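Local atomic coordinates of putative mandelate racemase (Salmonella typhimurium, PDB entry 2O56), a protein that is of unknown function but binds magnesium and, as a member of the enolase superfamily, may act as a hydro-lyase (dehydratase). Residues Ala313-Gly326 and Glu338-Tyr352. Residues are numbered along the deposited sequence; the frame is centred on the assembly and turned at random.
Sequences AHVYDKTVQIHVCG and ETAIPNFVIHELHRY
N343 reaches back to the turn after helix 302-314. Its ND2 donates to K318 O at 3.0 Å, along a nearly straight N-H (169°). The acceptor lies in the amide plane, but the amide comes in above the plane of the K318 carbonyl. CG of N343 sits between its own backbone N and carbonyl carbon (chi1 53°), which turns the amide to K318 O. N343 CB packs against ND1 of H314. The H314 ring and this amide are oblique to each other. P342 CG lies over one face of the same ring. C310 O is a second acceptor for N343 ND2.

V320 and F344 form a single backbone bridge. V345 N donates to V320 O at 2.9 Å, and V320 N gives a weak bond to N343 O. The side chains of V320 and I341 cross at about a right angle, with I341 CD1 against V320 CB at 3.7 Å. Strand 319-320, helix 328-340 and strand 347-350 follow one another at the closing strands of the modified (β/α)7β barrel of the enolase superfamily.

Toward the magnesium end, the extended E348 side chain crosses Q321 obliquely. The carboxylate and the Q321 amide are 66° apart, and a water links Q321 NE2 to E348 OE1. OE1 also takes a weak bond from V324 N, while OE2 binds K172 and S135. Q321 NE2 turns back to its neighbour I322 O at 3.0 Å, and Q321 OE1 is hydrogen-bonded to Y245, Y133 and Q294. A second water ties I322 O, E338 OE2 and E348 N together. The H323 side chain comes within about 4 Å of the magnesium ion, and its ND1 is hydrogen-bonded to D296 OD2.

Further along, C325 SG lies over a face of the H350 ring, 4.0 Å from its centroid. Y352 OH donates to G326 O at 2.6 Å, in the carbonyl plane and on a lone pair.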
ATOM      1  N   ALA A 313      -8.070   5.624  21.016  1.00 17.67           N
ATOM      2  CA  ALA A 313      -6.613   5.457  21.076  1.00 20.50           C
ATOM      3  C   ALA A 313      -6.167   4.144  21.752  1.00 22.84           C
ATOM      4  O   ALA A 313      -5.086   3.624  21.465  1.00 23.97           O
ATOM      5  CB  ALA A 313      -6.006   6.629  21.730  1.00 19.77           C
ATOM      6  N   HIS A 314      -6.992   3.629  22.666  1.00 20.73           N
ATOM      7  CA  HIS A 314      -6.714   2.392  23.408  1.00 17.24           C
ATOM      8  C   HIS A 314      -6.618   1.177  22.479  1.00 20.36           C
ATOM      9  O   HIS A 314      -5.800   0.283  22.705  1.00 25.08           O
ATOM     10  CB  HIS A 314      -7.777   2.202  24.507  1.00 19.16           C
ATOM     11  CG  HIS A 314      -7.444   1.145  25.531  1.00 26.63           C
ATOM     12  ND1 HIS A 314      -6.224   1.067  26.170  1.00 25.51           N
ATOM     13  CD2 HIS A 314      -8.205   0.154  26.061  1.00 21.04           C
ATOM     14  CE1 HIS A 314      -6.244   0.064  27.037  1.00 21.53           C
ATOM     15  NE2 HIS A 314      -7.435  -0.507  26.991  1.00 26.61           N
ATOM     16  N   VAL A 315      -7.401   1.180  21.394  1.00 21.01           N
ATOM     17  CA  VAL A 315      -7.293   0.152  20.336  1.00 16.55           C
ATOM     18  C   VAL A 315      -5.888   0.030  19.723  1.00 24.12           C
ATOM     19  O   VAL A 315      -5.504  -1.031  19.218  1.00 26.42           O
ATOM     20  CB  VAL A 315      -8.339   0.421  19.242  1.00 26.85           C
ATOM     21  CG1 VAL A 315      -8.380  -0.702  18.192  1.00 27.06           C
ATOM     22  CG2 VAL A 315      -9.698   0.620  19.910  1.00 24.44           C
ATOM     23  N   TYR A 316      -5.138   1.126  19.762  1.00 20.01           N
ATOM     24  CA  TYR A 316      -3.839   1.219  19.088  1.00 18.67           C
ATOM     25  C   TYR A 316      -2.767   1.335  20.152  1.00 19.76           C
ATOM     26  O   TYR A 316      -1.652   1.767  19.873  1.00 24.70           O
ATOM     27  CB  TYR A 316      -3.790   2.459  18.180  1.00 18.36           C
ATOM     28  CG  TYR A 316      -4.844   2.428  17.080  1.00 22.97           C
ATOM     29  CD1 TYR A 316      -4.564   1.863  15.848  1.00 23.77           C
ATOM     30  CD2 TYR A 316      -6.121   2.933  17.303  1.00 20.53           C
ATOM     31  CE1 TYR A 316      -5.533   1.813  14.853  1.00 24.08           C
ATOM     32  CE2 TYR A 316      -7.108   2.896  16.310  1.00 23.29           C
ATOM     33  CZ  TYR A 316      -6.797   2.336  15.089  1.00 25.53           C
ATOM     34  OH  TYR A 316      -7.734   2.298  14.086  1.00 27.11           O
ATOM     35  N   ASP A 317      -3.123   0.951  21.375  1.00 21.28           N
ATOM     36  CA  ASP A 317      -2.179   0.891  22.488  1.00 23.21           C
ATOM     37  C   ASP A 317      -1.545   2.241  22.796  1.00 26.24           C
ATOM     38  O   ASP A 317      -0.348   2.307  23.103  1.00 26.57           O
ATOM     39  CB  ASP A 317      -1.067  -0.124  22.192  1.00 22.76           C
ATOM     40  CG  ASP A 317      -1.465  -1.551  22.519  1.00 35.18           C
ATOM     41  OD1 ASP A 317      -2.678  -1.841  22.583  1.00 35.95           O
ATOM     42  OD2 ASP A 317      -0.554  -2.388  22.706  1.00 33.45           O
ATOM     43  N   LYS A 318      -2.321   3.318  22.712  1.00 19.66           N
ATOM     44  CA  LYS A 318      -1.800   4.619  23.154  1.00 21.42           C
ATOM     45  C   LYS A 318      -2.160   4.853  24.594  1.00 21.73           C
ATOM     46  O   LYS A 318      -3.188   4.377  25.102  1.00 23.66           O
ATOM     47  CB  LYS A 318      -2.231   5.817  22.280  1.00 21.73           C
ATOM     48  CG  LYS A 318      -2.310   5.543  20.778  1.00 25.26           C
ATOM     49  CD  LYS A 318      -0.960   5.281  20.191  1.00 33.19           C
ATOM     50  CE  LYS A 318      -1.066   4.920  18.726  1.00 26.95           C
ATOM     51  NZ  LYS A 318       0.069   4.014  18.350  1.00 26.31           N
ATOM     52  N   THR A 319      -1.266   5.546  25.279  1.00 25.77           N
ATOM     53  CA  THR A 319      -1.563   6.023  26.614  1.00 22.06           C
ATOM     54  C   THR A 319      -1.697   7.543  26.567  1.00 26.72           C
ATOM     55  O   THR A 319      -1.363   8.174  25.563  1.00 27.20           O
ATOM     56  CB  THR A 319      -0.498   5.601  27.617  1.00 22.07           C
ATOM     57  OG1 THR A 319       0.778   6.037  27.149  1.00 29.03           O
ATOM     58  CG2 THR A 319      -0.494   4.108  27.760  1.00 25.90           C
ATOM     59  N   VAL A 320      -2.248   8.110  27.632  1.00 23.10           N
ATOM     60  CA  VAL A 320      -2.780   9.460  27.587  1.00 23.60           C
ATOM     61  C   VAL A 320      -2.154  10.299  28.687  1.00 27.35           C
ATOM     62  O   VAL A 320      -2.160   9.913  29.859  1.00 28.82           O
ATOM     63  CB  VAL A 320      -4.302   9.466  27.753  1.00 22.48           C
ATOM     64  CG1 VAL A 320      -4.849  10.885  27.669  1.00 25.67           C
ATOM     65  CG2 VAL A 320      -4.959   8.553  26.707  1.00 16.18           C
ATOM     66  N   GLN A 321      -1.605  11.442  28.292  1.00 25.69           N
ATOM     67  CA  GLN A 321      -1.286  12.512  29.212  1.00 23.40           C
ATOM     68  C   GLN A 321      -2.079  13.728  28.765  1.00 23.12           C
ATOM     69  O   GLN A 321      -1.715  14.348  27.781  1.00 24.16           O
ATOM     70  CB  GLN A 321       0.215  12.840  29.117  1.00 20.00           C
ATOM     71  CG  GLN A 321       0.594  14.077  29.959  1.00 26.15           C
ATOM     72  CD  GLN A 321       1.300  15.151  29.168  1.00 25.19           C
ATOM     73  OE1 GLN A 321       2.456  14.984  28.755  1.00 26.82           O
ATOM     74  NE2 GLN A 321       0.634  16.272  28.983  1.00 26.33           N
ATOM     75  N   ILE A 322      -3.152  14.067  29.474  1.00 26.56           N
ATOM     76  CA  ILE A 322      -3.925  15.265  29.161  1.00 25.04           C
ATOM     77  C   ILE A 322      -3.000  16.476  29.138  1.00 30.35           C
ATOM     78  O   ILE A 322      -2.172  16.656  30.033  1.00 28.03           O
ATOM     79  CB  ILE A 322      -5.119  15.472  30.147  1.00 26.75           C
ATOM     80  CG1 ILE A 322      -6.055  14.258  30.118  1.00 27.44           C
ATOM     81  CG2 ILE A 322      -5.969  16.705  29.765  1.00 27.88           C
ATOM     82  CD1 ILE A 322      -6.683  13.982  28.758  1.00 22.71           C
ATOM     83  N   HIS A 323      -3.098  17.278  28.084  1.00 23.02           N
ATOM     84  CA  HIS A 323      -2.402  18.555  28.058  1.00 22.98           C
ATOM     85  C   HIS A 323      -3.121  19.537  28.975  1.00 25.06           C
ATOM     86  O   HIS A 323      -4.315  19.772  28.823  1.00 27.28           O
ATOM     87  CB  HIS A 323      -2.317  19.137  26.648  1.00 24.42           C
ATOM     88  CG  HIS A 323      -1.740  20.516  26.615  1.00 29.05           C
ATOM     89  ND1 HIS A 323      -2.524  21.650  26.640  1.00 32.62           N
ATOM     90  CD2 HIS A 323      -0.457  20.945  26.632  1.00 28.89           C
ATOM     91  CE1 HIS A 323      -1.747  22.718  26.652  1.00 38.93           C
ATOM     92  NE2 HIS A 323      -0.488  22.319  26.639  1.00 29.02           N
ATOM     93  N   VAL A 324      -2.396  20.104  29.934  1.00 25.44           N
ATOM     94  CA  VAL A 324      -2.984  21.083  30.840  1.00 28.14           C
ATOM     95  C   VAL A 324      -2.134  22.348  30.871  1.00 34.64           C
ATOM     96  O   VAL A 324      -1.011  22.334  31.378  1.00 33.50           O
ATOM     97  CB  VAL A 324      -3.136  20.532  32.290  1.00 28.15           C
ATOM     98  CG1 VAL A 324      -3.808  21.571  33.194  1.00 29.40           C
ATOM     99  CG2 VAL A 324      -3.963  19.261  32.308  1.00 30.18           C
ATOM    100  N   CYS A 325      -2.684  23.436  30.345  1.00 31.49           N
ATOM    101  CA  CYS A 325      -2.094  24.773  30.532  1.00 30.14           C
ATOM    102  C   CYS A 325      -3.183  25.846  30.583  1.00 35.49           C
ATOM    103  O   CYS A 325      -3.351  26.638  29.652  1.00 41.41           O
ATOM    104  CB  CYS A 325      -1.091  25.082  29.414  1.00 29.17           C
ATOM    105  SG  CYS A 325       0.032  26.482  29.778  1.00 37.56           S
ATOM    106  N   GLY A 326      -3.957  25.852  31.660  1.00 30.26           N
ATOM    107  CA  GLY A 326      -4.915  26.934  31.851  1.00 33.88           C
ATOM    108  C   GLY A 326      -5.104  27.205  33.325  1.00 32.01           C
ATOM    109  O   GLY A 326      -4.150  27.186  34.083  1.00 32.26           O
ATOM    110  N   GLU A 338      -8.446  11.627  33.762  1.00 20.69           N
ATOM    111  CA  GLU A 338      -7.289  10.778  34.013  1.00 27.12           C
ATOM    112  C   GLU A 338      -7.567   9.724  35.100  1.00 28.90           C
ATOM    113  O   GLU A 338      -6.860   8.725  35.194  1.00 29.07           O
ATOM    114  CB  GLU A 338      -6.086  11.647  34.374  1.00 26.16           C
ATOM    115  CG  GLU A 338      -5.628  12.515  33.202  1.00 33.78           C
ATOM    116  CD  GLU A 338      -4.597  13.563  33.581  1.00 38.75           C
ATOM    117  OE1 GLU A 338      -4.677  14.106  34.701  1.00 35.93           O
ATOM    118  OE2 GLU A 338      -3.719  13.865  32.739  1.00 36.00           O
ATOM    119  N   THR A 339      -8.606   9.956  35.903  1.00 25.63           N
ATOM    120  CA  THR A 339      -9.009   9.020  36.948  1.00 21.49           C
ATOM    121  C   THR A 339      -9.773   7.858  36.371  1.00 23.52           C
ATOM    122  O   THR A 339      -9.589   6.717  36.802  1.00 23.53           O
ATOM    123  CB  THR A 339      -9.873   9.723  38.042  1.00 27.23           C
ATOM    124  OG1 THR A 339      -9.088  10.721  38.681  1.00 24.37           O
ATOM    125  CG2 THR A 339     -10.356   8.754  39.100  1.00 27.21           C
ATOM    126  N   ALA A 340     -10.639   8.159  35.395  1.00 21.28           N
ATOM    127  CA  ALA A 340     -11.551   7.176  34.831  1.00 17.91           C
ATOM    128  C   ALA A 340     -10.938   6.284  33.738  1.00 25.78           C
ATOM    129  O   ALA A 340     -11.238   5.082  33.658  1.00 29.15           O
ATOM    130  CB  ALA A 340     -12.775   7.886  34.265  1.00 23.31           C
ATOM    131  N   ILE A 341     -10.134   6.869  32.861  1.00 23.93           N
ATOM    132  CA  ILE A 341      -9.657   6.122  31.686  1.00 26.78           C
ATOM    133  C   ILE A 341      -8.646   5.027  32.073  1.00 25.22           C
ATOM    134  O   ILE A 341      -7.818   5.228  32.976  1.00 32.30           O
ATOM    135  CB  ILE A 341      -9.059   7.058  30.593  1.00 23.61           C
ATOM    136  CG1 ILE A 341      -7.876   7.848  31.154  1.00 20.61           C
ATOM    137  CG2 ILE A 341     -10.120   8.026  30.050  1.00 21.54           C
ATOM    138  CD1 ILE A 341      -7.025   8.522  30.076  1.00 24.70           C
ATOM    139  N   PRO A 342      -8.718   3.855  31.397  1.00 23.82           N
ATOM    140  CA  PRO A 342      -7.724   2.794  31.617  1.00 27.88           C
ATOM    141  C   PRO A 342      -6.318   3.145  31.157  1.00 29.45           C
ATOM    142  O   PRO A 342      -5.355   2.662  31.751  1.00 29.08           O
ATOM    143  CB  PRO A 342      -8.278   1.584  30.839  1.00 24.90           C
ATOM    144  CG  PRO A 342      -9.333   2.110  29.959  1.00 34.38           C
ATOM    145  CD  PRO A 342      -9.769   3.467  30.436  1.00 29.32           C
ATOM    146  N   ASN A 343      -6.199   3.980  30.121  1.00 23.27           N
ATOM    147  CA  ASN A 343      -4.924   4.167  29.453  1.00 25.81           C
ATOM    148  C   ASN A 343      -4.194   5.474  29.788  1.00 29.44           C
ATOM    149  O   ASN A 343      -3.653   6.147  28.921  1.00 31.08           O
ATOM    150  CB  ASN A 343      -5.034   3.936  27.946  1.00 23.25           C
ATOM    151  CG  ASN A 343      -6.119   4.761  27.296  1.00 29.47           C
ATOM    152  OD1 ASN A 343      -7.185   5.004  27.877  1.00 24.61           O
ATOM    153  ND2 ASN A 343      -5.868   5.173  26.061  1.00 19.64           N
ATOM    154  N   PHE A 344      -4.177   5.815  31.068  1.00 25.82           N
ATOM    155  CA  PHE A 344      -3.509   7.017  31.549  1.00 26.71           C
ATOM    156  C   PHE A 344      -2.025   6.700  31.739  1.00 25.49           C
ATOM    157  O   PHE A 344      -1.707   5.617  32.219  1.00 29.45           O
ATOM    158  CB  PHE A 344      -4.138   7.417  32.888  1.00 25.90           C
ATOM    159  CG  PHE A 344      -3.362   8.441  33.648  1.00 20.78           C
ATOM    160  CD1 PHE A 344      -3.343   9.768  33.243  1.00 22.85           C
ATOM    161  CD2 PHE A 344      -2.640   8.081  34.781  1.00 28.56           C
ATOM    162  CE1 PHE A 344      -2.640  10.707  33.956  1.00 29.00           C
ATOM    163  CE2 PHE A 344      -1.942   9.024  35.500  1.00 22.26           C
ATOM    164  CZ  PHE A 344      -1.935  10.330  35.090  1.00 21.10           C
ATOM    165  N   VAL A 345      -1.156   7.648  31.432  1.00 23.12           N
ATOM    166  CA  VAL A 345       0.240   7.601  31.819  1.00 24.59           C
ATOM    167  C   VAL A 345       0.711   8.566  32.904  1.00 28.95           C
ATOM    168  O   VAL A 345       1.202   8.138  33.875  1.00 23.73           O
ATOM    169  CB  VAL A 345       1.247   7.558  30.648  1.00 30.32           C
ATOM    170  CG1 VAL A 345       1.046   8.640  29.676  1.00 24.70           C
ATOM    171  CG2 VAL A 345       2.729   7.523  31.148  1.00 21.74           C
ATOM    172  N   ILE A 346       0.582   9.857  32.673  1.00 26.91           N
ATOM    173  CA  ILE A 346       1.110  10.872  33.588  1.00 25.74           C
ATOM    174  C   ILE A 346       0.337  12.191  33.434  1.00 32.39           C
ATOM    175  O   ILE A 346      -0.305  12.417  32.406  1.00 28.62           O
ATOM    176  CB  ILE A 346       2.663  11.008  33.476  1.00 27.45           C
ATOM    177  CG1 ILE A 346       3.283  11.592  34.755  1.00 25.65           C
ATOM    178  CG2 ILE A 346       3.095  11.724  32.200  1.00 23.65           C
ATOM    179  CD1 ILE A 346       4.824  11.461  34.805  1.00 21.40           C
ATOM    180  N   HIS A 347       0.332  13.015  34.480  1.00 25.36           N
ATOM    181  CA  HIS A 347      -0.312  14.329  34.457  1.00 25.55           C
ATOM    182  C   HIS A 347       0.746  15.441  34.350  1.00 28.47           C
ATOM    183  O   HIS A 347       1.867  15.300  34.861  1.00 29.17           O
ATOM    184  CB  HIS A 347      -1.177  14.493  35.725  1.00 30.09           C
ATOM    185  CG  HIS A 347      -1.899  15.804  35.837  1.00 26.90           C
ATOM    186  ND1 HIS A 347      -3.231  15.954  35.500  1.00 25.12           N
ATOM    187  CD2 HIS A 347      -1.488  17.015  36.289  1.00 23.03           C
ATOM    188  CE1 HIS A 347      -3.595  17.208  35.709  1.00 27.98           C
ATOM    189  NE2 HIS A 347      -2.555  17.874  36.179  1.00 28.43           N
ATOM    190  N   GLU A 348       0.388  16.538  33.685  1.00 23.73           N
ATOM    191  CA  GLU A 348       1.295  17.674  33.485  1.00 23.88           C
ATOM    192  C   GLU A 348       1.070  18.782  34.509  1.00 31.09           C
ATOM    193  O   GLU A 348      -0.017  19.348  34.582  1.00 27.93           O
ATOM    194  CB  GLU A 348       1.117  18.267  32.078  1.00 26.53           C
ATOM    195  CG  GLU A 348       1.954  19.524  31.816  1.00 26.78           C
ATOM    196  CD  GLU A 348       1.917  19.994  30.359  1.00 38.41           C
ATOM    197  OE1 GLU A 348       0.907  19.730  29.675  1.00 26.15           O
ATOM    198  OE2 GLU A 348       2.892  20.644  29.908  1.00 33.96           O
ATOM    199  N   LEU A 349       2.113  19.135  35.253  1.00 26.36           N
ATOM    200  CA  LEU A 349       2.008  20.245  36.203  1.00 27.78           C
ATOM    201  C   LEU A 349       2.934  21.410  35.879  1.00 27.96           C
ATOM    202  O   LEU A 349       4.159  21.272  35.931  1.00 28.27           O
ATOM    203  CB  LEU A 349       2.257  19.774  37.638  1.00 30.59           C
ATOM    204  CG  LEU A 349       2.285  20.879  38.699  1.00 36.27           C
ATOM    205  CD1 LEU A 349       0.890  21.222  39.153  1.00 34.37           C
ATOM    206  CD2 LEU A 349       3.130  20.458  39.858  1.00 35.58           C
ATOM    207  N   HIS A 350       2.350  22.565  35.572  1.00 32.72           N
ATOM    208  CA  HIS A 350       3.135  23.781  35.446  1.00 34.18           C
ATOM    209  C   HIS A 350       3.275  24.445  36.801  1.00 34.49           C
ATOM    210  O   HIS A 350       2.389  24.339  37.648  1.00 39.61           O
ATOM    211  CB  HIS A 350       2.463  24.768  34.526  1.00 39.19           C
ATOM    212  CG  HIS A 350       2.307  24.286  33.123  1.00 35.58           C
ATOM    213  ND1 HIS A 350       3.213  24.586  32.128  1.00 40.30           N
ATOM    214  CD2 HIS A 350       1.341  23.536  32.545  1.00 39.00           C
ATOM    215  CE1 HIS A 350       2.810  24.038  30.994  1.00 44.22           C
ATOM    216  NE2 HIS A 350       1.674  23.400  31.218  1.00 42.78           N
ATOM    217  N   ARG A 351       4.390  25.150  36.975  1.00 40.04           N
ATOM    218  CA  ARG A 351       4.681  25.869  38.213  1.00 43.46           C
ATOM    219  C   ARG A 351       3.622  26.932  38.537  1.00 46.03           C
ATOM    220  O   ARG A 351       3.189  27.052  39.686  1.00 43.63           O
ATOM    221  CB  ARG A 351       6.062  26.503  38.127  1.00 47.68           C
ATOM    222  CG  ARG A 351       6.677  26.823  39.473  1.00 56.31           C
ATOM    223  CD  ARG A 351       7.223  28.241  39.485  1.00 58.92           C
ATOM    224  NE  ARG A 351       8.296  28.432  38.517  1.00 61.84           N
ATOM    225  CZ  ARG A 351       8.210  29.219  37.452  1.00 76.14           C
ATOM    226  NH1 ARG A 351       9.242  29.322  36.626  1.00 72.05           N
ATOM    227  NH2 ARG A 351       7.095  29.903  37.210  1.00 79.09           N
ATOM    228  N   TYR A 352       3.190  27.676  37.521  1.00 39.19           N
ATOM    229  CA  TYR A 352       2.256  28.799  37.710  1.00 44.77           C
ATOM    230  C   TYR A 352       0.918  28.333  38.288  1.00 48.77           C
ATOM    231  O   TYR A 352       0.216  29.108  38.926  1.00 50.43           O
ATOM    232  CB  TYR A 352       2.013  29.544  36.382  1.00 44.04           C
ATOM    233  CG  TYR A 352       1.004  28.842  35.509  1.00 50.03           C
ATOM    234  CD1 TYR A 352      -0.374  29.018  35.713  1.00 44.46           C
ATOM    235  CD2 TYR A 352       1.417  27.979  34.500  1.00 45.71           C
ATOM    236  CE1 TYR A 352      -1.295  28.348  34.948  1.00 51.95           C
ATOM    237  CE2 TYR A 352       0.492  27.313  33.711  1.00 42.26           C
ATOM    238  CZ  TYR A 352      -0.862  27.498  33.945  1.00 42.15           C
ATOM    239  OH  TYR A 352      -1.783  26.831  33.169  1.00 47.00           O
TER
HETATM  240  O   HOH W   1       1.573  18.393  27.375  1.00 29.51           O
HETATM  241  O   HOH W   2      -2.249  16.137  32.549  1.00 29.44           O